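Long-range contacts in chitinase (Thermococcus chitonophagus, PDB 5XSW), which probably hydrolyses internal linkages of chitin, and holds a bound glycan in the helical domain of this C-terminal portion of the protein: residues Y3-E8 / Y96-F100; D69-I75 / Y478-R482; H25-N29 / F414-A418; C32-K36 / G474-Y478. Residues are numbered along the deposited sequence.

Overall arrangement
A protein built from a beta domain and a helical domain must tie the two together, and this chain illustrates how the chemistry of the ties follows their location. Contact 1 lies at the surface, its centre about 38 Å from the centre of the chain, and stays inside the N-terminal beta domain, relying on aromatic rings and one short tyrosine–glutamate bond. The others join that domain to later parts of the chain. Contacts 2 and 4 touch, share Tyr478 and use helix 475-482: contact 4 is buried, built round one aspartate, whereas the partly buried contact 2 adds a salt bridge. Contact 3, again at the surface, joins two loops by side-chain packing and waters.

Contact 1: residues Y3-E8 / Y96-F100; sequences YRIVSE and YPHNF
Strand 3-8 and residues 96-100 run almost antiparallel, their end-to-end directions 170° apart, yet with CA separations of 8.5 Å for Ile5 and Tyr96 and 8.9 Å for Tyr3 and Phe100 they do not pair as strands. Tyr96 (chi1 m) has its CA-to-CB bond toward strand 3-9, and its OH donates a very short hydrogen bond, 2.4 Å, to OE1 of the extended (t,t) Glu8. Lys90 is salt-bridged to Glu8 and hydrogen-bonded to Tyr96. Beside it, Ile5 (m,m) sets CD1 3.9 Å from Tyr96 CD1. Pro97 places its O 3.9 Å from Tyr3 CE2. The contact thus bridges two antiparallel sheets of the N-terminal beta domain: strand 3-9 is an outermost strand of one and strand 98-104 belongs to the other. A classic beta bulge at Val6 and Ser7, both facing Thr14, precedes Glu8. His98 turns away, and its ND1 donates to Tyr96 O at 2.6 Å. Asn99 takes a left-handed conformation (phi/psi 52/48) before Phe100 (chi1 m), whose CD2 lies 3.5 Å from CE1 of Tyr3 (chi1 p), over a face of the Tyr3 ring; the ring planes are inclined at 38°, centroids 4.4 Å apart.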
# COMPACT_ATOMS: atom_id res chain seq x y z
N TYR A 3 31.25 -0.72 21.80
CA TYR A 3 30.98 -0.37 23.19
C TYR A 3 32.30 -0.29 23.98
O TYR A 3 33.32 -0.82 23.56
CB TYR A 3 30.01 -1.35 23.87
CG TYR A 3 30.52 -2.76 24.04
CD1 TYR A 3 30.37 -3.70 23.02
CD2 TYR A 3 31.12 -3.17 25.25
CE1 TYR A 3 30.83 -4.99 23.15
CE2 TYR A 3 31.59 -4.50 25.40
CZ TYR A 3 31.44 -5.40 24.34
OH TYR A 3 31.88 -6.72 24.42
N ARG A 4 32.27 0.45 25.06
CA ARG A 4 33.50 0.84 25.75
C ARG A 4 33.18 1.00 27.22
O ARG A 4 32.14 1.55 27.57
CB ARG A 4 34.03 2.16 25.19
CG ARG A 4 35.51 2.13 24.90
CD ARG A 4 35.98 3.51 24.44
NE ARG A 4 35.39 4.57 25.26
CZ ARG A 4 35.93 5.02 26.40
NH1 ARG A 4 37.07 4.50 26.87
NH2 ARG A 4 35.30 5.99 27.08
N ILE A 5 34.06 0.51 28.11
CA ILE A 5 33.95 0.90 29.51
C ILE A 5 34.31 2.38 29.65
O ILE A 5 35.42 2.76 29.33
CB ILE A 5 34.93 0.08 30.40
CG1 ILE A 5 34.62 -1.41 30.33
CG2 ILE A 5 34.97 0.67 31.82
CD1 ILE A 5 33.36 -1.79 30.96
N VAL A 6 33.40 3.22 30.12
CA VAL A 6 33.77 4.63 30.27
C VAL A 6 34.58 4.80 31.57
O VAL A 6 35.61 5.49 31.63
CB VAL A 6 32.55 5.53 30.30
CG1 VAL A 6 32.96 6.94 30.77
CG2 VAL A 6 31.89 5.57 28.92
N SER A 7 34.11 4.13 32.61
CA SER A 7 34.77 4.18 33.90
C SER A 7 34.30 3.04 34.78
O SER A 7 33.16 2.58 34.67
CB SER A 7 34.49 5.53 34.57
OG SER A 7 33.12 5.63 34.91
N GLU A 8 35.19 2.60 35.67
CA GLU A 8 34.80 1.74 36.77
C GLU A 8 35.27 2.45 38.04
O GLU A 8 36.47 2.60 38.25
CB GLU A 8 35.38 0.32 36.66
CG GLU A 8 34.99 -0.55 37.92
CD GLU A 8 35.29 -2.03 37.80
OE1 GLU A 8 35.84 -2.47 36.77
OE2 GLU A 8 34.99 -2.77 38.77
N TYR A 96 30.47 -7.10 33.95
CA TYR A 96 30.60 -6.21 32.78
C TYR A 96 29.63 -6.62 31.63
O TYR A 96 29.58 -7.80 31.25
CB TYR A 96 32.04 -6.19 32.25
CG TYR A 96 33.05 -5.83 33.31
CD1 TYR A 96 33.16 -4.53 33.76
CD2 TYR A 96 33.88 -6.80 33.88
CE1 TYR A 96 34.08 -4.18 34.75
CE2 TYR A 96 34.81 -6.46 34.86
CZ TYR A 96 34.90 -5.15 35.30
OH TYR A 96 35.80 -4.80 36.27
N PRO A 97 28.87 -5.65 31.10
CA PRO A 97 27.96 -5.88 29.95
C PRO A 97 28.69 -6.62 28.84
O PRO A 97 29.72 -6.16 28.38
CB PRO A 97 27.59 -4.45 29.50
CG PRO A 97 27.57 -3.67 30.82
CD PRO A 97 28.76 -4.27 31.62
N HIS A 98 28.20 -7.79 28.46
CA HIS A 98 28.89 -8.59 27.45
C HIS A 98 27.86 -9.32 26.58
O HIS A 98 26.66 -9.35 26.89
CB HIS A 98 29.84 -9.64 28.11
CG HIS A 98 29.13 -10.54 29.07
ND1 HIS A 98 28.81 -10.14 30.35
CD2 HIS A 98 28.67 -11.81 28.95
CE1 HIS A 98 28.15 -11.11 30.97
NE2 HIS A 98 28.07 -12.14 30.14
N ASN A 99 28.36 -9.97 25.53
CA ASN A 99 27.51 -10.67 24.59
C ASN A 99 26.36 -9.76 24.05
O ASN A 99 25.18 -10.13 24.10
CB ASN A 99 26.90 -11.90 25.22
CG ASN A 99 26.39 -12.86 24.18
OD1 ASN A 99 26.86 -12.85 23.02
ND2 ASN A 99 25.40 -13.66 24.56
N PHE A 100 26.73 -8.56 23.65
CA PHE A 100 25.81 -7.61 23.03
C PHE A 100 25.30 -8.23 21.75
O PHE A 100 26.11 -8.73 20.97
CB PHE A 100 26.52 -6.29 22.73
CG PHE A 100 26.60 -5.38 23.90
CD1 PHE A 100 25.57 -4.51 24.19
CD2 PHE A 100 27.71 -5.42 24.75
CE1 PHE A 100 25.63 -3.66 25.28
CE2 PHE A 100 27.78 -4.56 25.85
CZ PHE A 100 26.74 -3.69 26.12

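Contact 2: residues D69-I75 / Y478-R482; sequences DLTWRGI and YYHAR
An Asx turn at the end of strand 65-69 opens this interface, where one aspartate both shapes a loop and binds the C-terminal helix. Asp69 (chi1 t) accepts from Thr71 N through OD1 at 2.8 Å, and the same OD1 receives Arg482 NH1 at 2.8 Å; a weak second bond, Arg482 NH2 to Asp69 OD2 at 3.2 Å, completes a two-pronged salt bridge. Arg482 (m,t,p) points toward the loop, although the CA atoms of Thr71 and Arg482 stay 9.2 Å apart. The loop then coils back, with Thr71 at phi/psi 41/-109 and Arg73 N bonded to Leu70 O at 2.7 Å. One helical turn before Arg482, Tyr478 (chi1 t) reaches into the loop and donates from OH to Thr71 O at 2.5 Å. Gly74 CA lies 3.3 Å from Tyr478 OH, and a beta carbon there would clash with the hydroxyl. At the far end, where the CA atoms of Ile75 and Tyr478 are 7.2 Å apart, Ile75 CG1 makes a CH-pi contact 3.8 Å from the Tyr478 ring centroid, and Ile75 CD1 is 3.8 Å from Tyr479 CZ. A water joins Trp72 O (2.8 Å) to Tyr479 OH (2.6 Å). Around this contact, Gly74 pairs with Ile35 of strand 32-41, Leu105 packs on Tyr478, Ala481 and Arg482, and helix 288-311 touches His480 and Ala481.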
# COMPACT_ATOMS: atom_id res chain seq x y z
N ASP A 69 14.87 -1.76 24.38
CA ASP A 69 13.90 -1.45 23.30
C ASP A 69 14.04 0.04 22.95
O ASP A 69 13.82 0.88 23.79
CB ASP A 69 12.48 -1.81 23.77
CG ASP A 69 11.37 -1.46 22.74
OD1 ASP A 69 11.65 -0.86 21.71
OD2 ASP A 69 10.21 -1.78 23.02
N LEU A 70 14.46 0.34 21.71
CA LEU A 70 14.73 1.70 21.32
C LEU A 70 13.45 2.48 20.95
O LEU A 70 13.54 3.66 20.64
CB LEU A 70 15.69 1.74 20.13
CG LEU A 70 17.07 1.11 20.37
CD1 LEU A 70 17.85 1.03 19.05
CD2 LEU A 70 17.86 1.95 21.43
N THR A 71 12.31 1.80 21.02
CA THR A 71 10.97 2.35 20.73
C THR A 71 11.01 3.27 19.51
O THR A 71 11.25 2.79 18.40
CB THR A 71 10.34 3.08 21.99
OG1 THR A 71 11.06 4.27 22.32
CG2 THR A 71 10.32 2.15 23.17
N TRP A 72 10.87 4.57 19.68
CA TRP A 72 10.75 5.45 18.51
C TRP A 72 12.08 5.63 17.86
O TRP A 72 12.17 6.13 16.75
CB TRP A 72 10.14 6.80 18.91
CG TRP A 72 11.05 7.64 19.75
CD1 TRP A 72 11.15 7.66 21.13
CD2 TRP A 72 12.01 8.59 19.26
NE1 TRP A 72 12.12 8.57 21.52
CE2 TRP A 72 12.67 9.15 20.39
CE3 TRP A 72 12.41 8.99 17.98
CZ2 TRP A 72 13.67 10.10 20.27
CZ3 TRP A 72 13.41 9.94 17.86
CH2 TRP A 72 14.03 10.49 19.00
N ARG A 73 13.14 5.20 18.52
CA ARG A 73 14.47 5.44 17.92
C ARG A 73 15.13 4.20 17.27
O ARG A 73 16.35 4.18 17.00
CB ARG A 73 15.37 6.02 19.02
CG ARG A 73 16.12 7.19 18.60
CD ARG A 73 16.70 7.99 19.79
NE ARG A 73 17.84 8.73 19.28
CZ ARG A 73 18.65 9.47 20.02
NH1 ARG A 73 19.65 10.10 19.43
NH2 ARG A 73 18.47 9.56 21.34
N GLY A 74 14.32 3.18 16.96
CA GLY A 74 14.85 1.94 16.43
C GLY A 74 15.18 1.90 14.95
O GLY A 74 15.62 0.84 14.44
N ILE A 75 14.97 3.02 14.23
CA ILE A 75 15.18 3.03 12.77
C ILE A 75 16.46 3.74 12.42
O ILE A 75 16.64 4.88 12.82
CB ILE A 75 13.95 3.76 12.01
CG1 ILE A 75 12.62 3.05 12.30
CG2 ILE A 75 14.25 3.88 10.53
CD1 ILE A 75 11.38 3.96 12.15
N TYR A 478 9.01 -1.00 10.09
CA TYR A 478 9.26 -0.88 11.53
C TYR A 478 8.00 -0.81 12.33
O TYR A 478 7.80 -1.62 13.25
CB TYR A 478 10.13 0.36 11.79
CG TYR A 478 10.63 0.42 13.26
CD1 TYR A 478 11.67 -0.41 13.71
CD2 TYR A 478 10.06 1.30 14.15
CE1 TYR A 478 12.10 -0.37 15.06
CE2 TYR A 478 10.50 1.38 15.51
CZ TYR A 478 11.52 0.55 15.94
OH TYR A 478 11.91 0.64 17.26
N TYR A 479 7.13 0.16 12.03
CA TYR A 479 5.92 0.27 12.85
C TYR A 479 4.97 -0.87 12.60
O TYR A 479 4.30 -1.35 13.51
CB TYR A 479 5.20 1.62 12.58
CG TYR A 479 6.11 2.78 12.81
CD1 TYR A 479 6.54 3.13 14.10
CD2 TYR A 479 6.58 3.50 11.75
CE1 TYR A 479 7.44 4.20 14.29
CE2 TYR A 479 7.45 4.54 11.91
CZ TYR A 479 7.86 4.90 13.19
OH TYR A 479 8.74 5.98 13.29
N HIS A 480 4.91 -1.33 11.37
CA HIS A 480 3.96 -2.40 11.11
C HIS A 480 4.37 -3.72 11.80
O HIS A 480 3.59 -4.36 12.49
CB HIS A 480 3.86 -2.66 9.60
CG HIS A 480 2.72 -3.56 9.25
ND1 HIS A 480 2.73 -4.37 8.14
CD2 HIS A 480 1.51 -3.71 9.83
CE1 HIS A 480 1.58 -5.02 8.07
NE2 HIS A 480 0.83 -4.66 9.11
N ALA A 481 5.62 -4.13 11.62
CA ALA A 481 6.08 -5.40 12.20
C ALA A 481 6.18 -5.31 13.73
O ALA A 481 5.88 -6.29 14.40
CB ALA A 481 7.45 -5.81 11.57
N ARG A 482 6.55 -4.16 14.29
CA ARG A 482 6.55 -4.09 15.78
C ARG A 482 5.13 -4.18 16.35
O ARG A 482 4.98 -4.61 17.47
CB ARG A 482 7.20 -2.81 16.32
CG ARG A 482 8.61 -2.72 15.90
CD ARG A 482 9.40 -1.91 16.85
NE ARG A 482 9.70 -2.78 17.98
CZ ARG A 482 10.13 -2.33 19.15
NH1 ARG A 482 10.29 -1.03 19.32
NH2 ARG A 482 10.35 -3.20 20.14
O HOH W 1 9.79 6.98 15.48

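Contact 3: residues H25-N29 / F414-A418; sequences HYVWN and FRPGA
Residues 415-418 form a type II beta turn, closed by Ala418 N to Arg415 O at 3.2 Å, with Gly417 at phi/psi 106/-11, where a beta carbon would press on the carbonyl O of Pro416. Against it lies the extended run 26-28, nearest where the CA atoms of Trp28 and Ala418 are 5.5 Å apart. This loop-to-loop junction joins the beta domain to the connection between helices 399-412 and 421-439. Tyr26 (chi1 t) points into the turn: Arg415 CD makes a CH-pi contact over one ring face, 3.8 Å from the centroid, while Tyr26 CD2 is 3.3 Å from Pro416 O and CE2 3.9 Å from Ala418 CB. Arg415 hydrogen-bonds Pro265 O and salt-bridges Asp270; Tyr26 OH hydrogen-bonds Asp266. Trp28 (chi1 t), with NE1 bonded to Pro467 O, places CZ3 3.8 Å from Phe414 CD1, at the edge of that ring. One water joins the backbones, Trp28 N (3.0 Å) to Gly417 O (3.2 Å); another joins Tyr26 OH (2.7 Å) to Arg415 N (2.9 Å).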
# COMPACT_ATOMS: atom_id res chain seq x y z
N HIS A 25 26.22 6.17 1.78
CA HIS A 25 25.47 6.02 0.55
C HIS A 25 24.91 4.60 0.51
O HIS A 25 25.34 3.74 1.28
CB HIS A 25 26.36 6.29 -0.68
CG HIS A 25 27.58 5.41 -0.71
ND1 HIS A 25 27.60 4.19 -1.35
CD2 HIS A 25 28.80 5.56 -0.15
CE1 HIS A 25 28.78 3.63 -1.19
NE2 HIS A 25 29.53 4.44 -0.46
N TYR A 26 23.97 4.35 -0.38
CA TYR A 26 23.31 3.05 -0.49
C TYR A 26 24.33 1.93 -0.57
O TYR A 26 25.24 1.98 -1.39
CB TYR A 26 22.39 2.98 -1.73
CG TYR A 26 21.90 1.58 -1.96
CD1 TYR A 26 20.97 1.02 -1.09
CD2 TYR A 26 22.38 0.81 -3.01
CE1 TYR A 26 20.52 -0.29 -1.27
CE2 TYR A 26 21.94 -0.51 -3.19
CZ TYR A 26 21.01 -1.04 -2.30
OH TYR A 26 20.56 -2.32 -2.41
N VAL A 27 24.17 0.91 0.28
CA VAL A 27 24.84 -0.36 0.03
C VAL A 27 23.81 -1.48 0.30
O VAL A 27 22.88 -1.30 1.09
CB VAL A 27 26.14 -0.56 0.92
CG1 VAL A 27 27.00 0.69 0.95
CG2 VAL A 27 25.79 -0.99 2.29
N TRP A 28 23.98 -2.60 -0.39
CA TRP A 28 23.10 -3.75 -0.33
C TRP A 28 22.82 -4.16 1.09
O TRP A 28 23.76 -4.36 1.86
CB TRP A 28 23.71 -4.91 -1.09
CG TRP A 28 22.91 -6.16 -0.92
CD1 TRP A 28 23.19 -7.22 -0.09
CD2 TRP A 28 21.72 -6.52 -1.66
NE1 TRP A 28 22.23 -8.20 -0.24
CE2 TRP A 28 21.34 -7.81 -1.22
CE3 TRP A 28 20.96 -5.88 -2.67
CZ2 TRP A 28 20.20 -8.47 -1.71
CZ3 TRP A 28 19.83 -6.53 -3.17
CH2 TRP A 28 19.47 -7.83 -2.71
N ASN A 29 21.53 -4.19 1.44
CA ASN A 29 21.06 -4.64 2.75
C ASN A 29 21.41 -3.68 3.87
O ASN A 29 21.14 -3.96 5.01
CB ASN A 29 21.63 -6.03 3.08
CG ASN A 29 20.60 -6.93 3.76
OD1 ASN A 29 19.41 -6.63 3.74
ND2 ASN A 29 21.05 -8.06 4.31
N PHE A 414 16.75 -4.18 -8.30
CA PHE A 414 17.97 -3.62 -7.68
C PHE A 414 17.98 -2.13 -7.85
O PHE A 414 17.26 -1.54 -8.68
CB PHE A 414 19.27 -4.22 -8.25
CG PHE A 414 19.37 -5.71 -8.11
CD1 PHE A 414 19.73 -6.27 -6.91
CD2 PHE A 414 19.13 -6.54 -9.20
CE1 PHE A 414 19.83 -7.68 -6.77
CE2 PHE A 414 19.22 -7.92 -9.09
CZ PHE A 414 19.58 -8.50 -7.86
N ARG A 415 18.81 -1.52 -7.04
CA ARG A 415 18.96 -0.08 -6.90
C ARG A 415 20.39 0.22 -7.36
O ARG A 415 21.26 -0.64 -7.26
CB ARG A 415 18.66 0.27 -5.42
CG ARG A 415 18.72 1.65 -4.92
CD ARG A 415 18.18 1.71 -3.48
NE ARG A 415 16.73 1.52 -3.48
CZ ARG A 415 15.84 2.49 -3.30
NH1 ARG A 415 16.23 3.74 -3.06
NH2 ARG A 415 14.54 2.19 -3.37
N PRO A 416 20.64 1.41 -7.92
CA PRO A 416 22.01 1.76 -8.27
C PRO A 416 22.96 1.61 -7.10
O PRO A 416 22.66 2.11 -6.01
CB PRO A 416 21.90 3.24 -8.69
CG PRO A 416 20.50 3.39 -9.15
CD PRO A 416 19.70 2.50 -8.24
N GLY A 417 24.10 0.97 -7.32
CA GLY A 417 25.08 0.80 -6.27
C GLY A 417 25.10 -0.62 -5.76
O GLY A 417 25.98 -0.99 -4.98
N ALA A 418 24.12 -1.42 -6.16
CA ALA A 418 24.10 -2.79 -5.66
C ALA A 418 25.05 -3.64 -6.48
O ALA A 418 25.77 -4.46 -5.94
CB ALA A 418 22.68 -3.38 -5.70
O HOH W 2 19.63 -3.12 -4.80
O HOH W 3 26.32 -2.74 -2.28

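Contact 4: residues C32-K36 / G474-Y478; sequences CFDIK and GDDWY
The carboxyl group of Asp34 (chi1 m) overlaps the first turn of helix 475-482. Its OD1 accepts a weak hydrogen bond from Gly474 N at 3.3 Å, while OD2 lies 2.7 Å from Gly474 O and 3.4 Å from Trp477 CD1, at the edge of the indole. Tyr478 N, 3.4 Å from Asp34 OD2, is poorly angled for it and bonds instead to Gly474 O at 3.1 Å. Gly474 occupies the N-cap position (phi/psi 98/179). The buried contact packs one face of strand 32-41 on the start of the helix, joining the five-stranded sheet of the beta domain to the C-terminal helix. CA atoms of Cys32 and Gly474 are 5.7 Å apart, those of Asp34 and Tyr478 6.1 Å. Cys32 (chi1 t) brings SG 3.8 Å from Gly474 CA. Tyr478 (chi1 t) turns its ring edge to the strand, CE1 3.3 Å from Ile35 O, with its hydroxyl bonded to Thr71 O. Trp477 NE1 binds Leu105 O, and Asp476 salt-bridges Lys261 of the second subunit.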
# COMPACT_ATOMS: atom_id res chain seq x y z
N CYS A 32 18.85 0.82 5.36
CA CYS A 32 18.20 1.09 6.62
C CYS A 32 18.32 -0.19 7.48
O CYS A 32 18.20 -1.33 6.96
CB CYS A 32 16.70 1.45 6.44
SG CYS A 32 15.97 2.15 7.85
N PHE A 33 18.56 0.02 8.76
CA PHE A 33 18.47 -1.08 9.75
C PHE A 33 17.33 -0.81 10.67
O PHE A 33 17.24 0.26 11.27
CB PHE A 33 19.81 -1.21 10.57
CG PHE A 33 21.00 -1.50 9.72
CD1 PHE A 33 21.21 -2.78 9.21
CD2 PHE A 33 21.89 -0.51 9.39
CE1 PHE A 33 22.33 -3.06 8.41
CE2 PHE A 33 23.00 -0.76 8.57
CZ PHE A 33 23.21 -2.03 8.07
N ASP A 34 16.44 -1.78 10.81
CA ASP A 34 15.34 -1.66 11.75
C ASP A 34 15.66 -2.57 12.95
O ASP A 34 15.73 -3.78 12.78
CB ASP A 34 14.00 -2.10 11.13
CG ASP A 34 13.44 -1.08 10.14
OD1 ASP A 34 14.11 -0.05 9.92
OD2 ASP A 34 12.34 -1.35 9.60
N ILE A 35 15.81 -1.98 14.12
CA ILE A 35 16.21 -2.76 15.32
C ILE A 35 15.04 -3.09 16.20
O ILE A 35 14.37 -2.19 16.72
CB ILE A 35 17.30 -1.98 16.10
CG1 ILE A 35 18.54 -1.86 15.17
CG2 ILE A 35 17.63 -2.71 17.42
CD1 ILE A 35 19.73 -1.24 15.80
N LYS A 36 14.74 -4.38 16.34
CA LYS A 36 13.72 -4.84 17.27
C LYS A 36 14.13 -4.56 18.75
O LYS A 36 13.37 -3.98 19.53
CB LYS A 36 13.50 -6.33 17.08
CG LYS A 36 12.30 -6.90 17.86
CD LYS A 36 12.37 -8.45 17.87
CE LYS A 36 11.08 -9.09 18.38
NZ LYS A 36 9.89 -8.95 17.43
N GLY A 474 13.03 -0.21 6.76
CA GLY A 474 12.50 1.14 6.59
C GLY A 474 11.41 1.48 7.58
O GLY A 474 10.97 0.63 8.37
N ASP A 475 10.90 2.71 7.51
CA ASP A 475 9.99 3.20 8.55
C ASP A 475 8.67 2.46 8.61
O ASP A 475 8.20 2.11 9.69
CB ASP A 475 9.67 4.70 8.36
CG ASP A 475 10.84 5.59 8.67
OD1 ASP A 475 11.92 5.42 8.10
OD2 ASP A 475 10.69 6.47 9.51
N ASP A 476 8.04 2.27 7.44
CA ASP A 476 6.75 1.57 7.42
C ASP A 476 6.90 0.13 8.01
O ASP A 476 6.08 -0.32 8.73
CB ASP A 476 6.19 1.46 5.98
CG ASP A 476 5.79 2.86 5.37
OD1 ASP A 476 5.45 3.71 6.18
OD2 ASP A 476 5.86 3.06 4.13
N TRP A 477 7.92 -0.59 7.57
CA TRP A 477 8.14 -1.97 8.10
C TRP A 477 8.25 -1.95 9.63
O TRP A 477 7.65 -2.74 10.37
CB TRP A 477 9.40 -2.56 7.48
CG TRP A 477 9.71 -3.94 8.01
CD1 TRP A 477 10.67 -4.29 8.96
CD2 TRP A 477 8.98 -5.15 7.70
NE1 TRP A 477 10.60 -5.68 9.20
CE2 TRP A 477 9.57 -6.21 8.45
CE3 TRP A 477 7.91 -5.45 6.85
CZ2 TRP A 477 9.13 -7.53 8.33
CZ3 TRP A 477 7.48 -6.79 6.73
CH2 TRP A 477 8.10 -7.80 7.46
N TYR A 478 9.01 -1.00 10.09
CA TYR A 478 9.26 -0.88 11.53
C TYR A 478 8.00 -0.81 12.33
O TYR A 478 7.80 -1.62 13.25
CB TYR A 478 10.13 0.36 11.79
CG TYR A 478 10.63 0.42 13.26
CD1 TYR A 478 11.67 -0.41 13.71
CD2 TYR A 478 10.06 1.30 14.15
CE1 TYR A 478 12.10 -0.37 15.06
CE2 TYR A 478 10.50 1.38 15.51
CZ TYR A 478 11.52 0.55 15.94
OH TYR A 478 11.91 0.64 17.26